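Local atomic coordinates of OsmC-like protein (Jannaschia sp., PDB entry 3CJE), a protein that probably detoxifies hydroperoxides, as its relatives in the OsmC family of peroxide-resistance proteins do. Residues 66-71 against 94-100. Residues are numbered along the deposited sequence; the frame is centred on the assembly and turned at random. Where two conformers were deposited one is given.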
# COMPACT_ATOMS: atom_id res chain seq x y z
N PHE A 66 -0.03 -2.07 -3.80
CA PHE A 66 -0.44 -0.89 -3.03
C PHE A 66 -1.87 -0.45 -3.38
O PHE A 66 -2.70 -0.26 -2.50
CB PHE A 66 0.52 0.28 -3.28
CG PHE A 66 0.03 1.55 -2.70
CD1 PHE A 66 0.02 1.77 -1.33
CD2 PHE A 66 -0.54 2.53 -3.53
CE1 PHE A 66 -0.47 2.98 -0.81
CE2 PHE A 66 -1.03 3.74 -2.99
CZ PHE A 66 -1.00 3.93 -1.64
N ILE A 67 -2.15 -0.22 -4.66
CA ILE A 67 -3.46 0.31 -5.05
C ILE A 67 -4.59 -0.69 -4.77
O ILE A 67 -5.68 -0.32 -4.37
CB ILE A 67 -3.51 0.87 -6.48
CG1 ILE A 67 -4.72 1.80 -6.66
CG2 ILE A 67 -3.42 -0.21 -7.54
CD1 ILE A 67 -4.76 2.59 -7.96
N ALA A 68 -4.30 -1.99 -4.96
CA ALA A 68 -5.24 -3.06 -4.60
C ALA A 68 -5.52 -3.03 -3.09
O ALA A 68 -6.66 -3.15 -2.67
CB ALA A 68 -4.75 -4.43 -5.04
N GLY A 69 -4.48 -2.88 -2.29
CA GLY A 69 -4.61 -2.77 -0.84
C GLY A 69 -5.48 -1.62 -0.43
O GLY A 69 -6.37 -1.74 0.40
N LEU A 70 -5.23 -0.45 -1.02
CA LEU A 70 -6.01 0.75 -0.68
C LEU A 70 -7.46 0.55 -1.05
O LEU A 70 -8.33 0.79 -0.24
CB LEU A 70 -5.43 1.93 -1.44
CG LEU A 70 -6.20 3.23 -1.23
CD1 LEU A 70 -6.41 3.65 0.27
CD2 LEU A 70 -5.56 4.34 -2.07
N THR A 71 -7.71 0.06 -2.27
CA THR A 71 -9.09 -0.13 -2.75
C THR A 71 -9.81 -1.17 -1.88
O THR A 71 -10.96 -0.98 -1.45
CB THR A 71 -9.10 -0.52 -4.23
OG1 THR A 71 -8.31 0.45 -4.96
CG2 THR A 71 -10.51 -0.57 -4.79
N VAL A 94 -15.94 0.11 -6.36
CA VAL A 94 -15.07 1.21 -5.99
C VAL A 94 -13.99 1.36 -7.02
O VAL A 94 -13.32 0.37 -7.34
CB VAL A 94 -14.45 1.03 -4.59
CG1 VAL A 94 -13.39 2.14 -4.27
CG2 VAL A 94 -15.58 0.98 -3.54
N GLU A 95 -13.83 2.57 -7.54
CA GLU A 95 -12.84 2.87 -8.59
C GLU A 95 -11.81 3.81 -7.96
O GLU A 95 -12.17 4.82 -7.38
CB GLU A 95 -13.51 3.56 -9.78
CG GLU A 95 -14.67 2.76 -10.43
CD GLU A 95 -15.49 3.49 -11.57
OE1 GLU A 95 -16.26 4.46 -11.32
OE2 GLU A 95 -15.38 3.03 -12.74
N CYS A 96 -10.54 3.47 -8.08
CA CYS A 96 -9.46 4.26 -7.47
C CYS A 96 -8.42 4.58 -8.54
O CYS A 96 -8.05 3.69 -9.34
CB CYS A 96 -8.83 3.47 -6.34
SG CYS A 96 -7.39 4.25 -5.60
N ARG A 97 -7.96 5.83 -8.56
CA ARG A 97 -6.91 6.27 -9.47
C ARG A 97 -5.87 6.99 -8.67
O ARG A 97 -6.18 7.90 -7.87
CB ARG A 97 -7.47 7.20 -10.56
CG ARG A 97 -6.41 7.67 -11.53
CD ARG A 97 -7.09 8.43 -12.66
NE ARG A 97 -6.17 8.93 -13.65
CZ ARG A 97 -5.65 10.15 -13.65
NH1 ARG A 97 -5.94 11.04 -12.69
NH2 ARG A 97 -4.82 10.47 -14.63
N VAL A 98 -4.62 6.56 -8.81
CA VAL A 98 -3.51 7.18 -8.12
C VAL A 98 -2.45 7.61 -9.16
O VAL A 98 -2.11 6.84 -10.05
CB VAL A 98 -2.88 6.26 -7.05
CG1 VAL A 98 -1.78 7.01 -6.26
CG2 VAL A 98 -3.98 5.74 -6.07
N VAL A 99 -1.95 8.82 -9.01
CA VAL A 99 -0.96 9.42 -9.89
C VAL A 99 0.24 9.82 -9.04
O VAL A 99 0.10 10.50 -8.03
CB VAL A 99 -1.48 10.65 -10.66
CG1 VAL A 99 -0.40 11.17 -11.62
CG2 VAL A 99 -2.79 10.29 -11.37
N TRP A 100 1.42 9.41 -9.50
CA TRP A 100 2.69 9.85 -8.97
C TRP A 100 3.50 10.51 -10.07
O TRP A 100 3.22 10.33 -11.24
CB TRP A 100 3.53 8.67 -8.47
CG TRP A 100 2.99 7.85 -7.33
CD1 TRP A 100 3.24 8.04 -5.99
CD2 TRP A 100 2.14 6.72 -7.41
NE1 TRP A 100 2.60 7.09 -5.25
CE2 TRP A 100 1.89 6.27 -6.08
CE3 TRP A 100 1.51 6.03 -8.48
CZ2 TRP A 100 1.13 5.13 -5.80
CZ3 TRP A 100 0.71 4.95 -8.19
CH2 TRP A 100 0.53 4.49 -6.86
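Ile67 reaches from helix 62-81 onto strand 93-105 and lies against Cys96 and Val98. Its chain is fully extended, with CD1 anti to CA (chi2 171°). This carries Ile67 CD1 down to the strand, 3.8 Å from Val98 CG2. In the modelled conformer of Cys96, one of two, SG lies near Ile67 CG1 and Leu70 CD2. One turn along, Thr71 turns its hydroxyl back into its own helix: Thr71 OG1 donates to Ile67 O at 2.8 Å, tilted 31° from the carbonyl plane, and Thr71 N reaches the same oxygen from the opposite face. Thr71 OG1 still sits 3.4 Å from Cys96 CB, and the Thr71 methyl CG2 lies alongside Val94 CG1, the two side chains running in opposite directions. At the other end Phe66 CE2 meets the edge of the Trp100 indole, 3.8 Å from Trp100 CZ2, while Val98 CG1 sits over one indole face, toward its rim. Trp100 NE1 is hydrogen-bonded to Thr147 OG1 of the second subunit, whose Phe143 adds an edge-to-face contact, so this end of the packing runs into the dimer interface. No hydrogen bond passes between residues 66-71 and 94-100; apolar packing holds them together, and the buried Thr71 hydroxyl is satisfied by Ile67 O within its own helix.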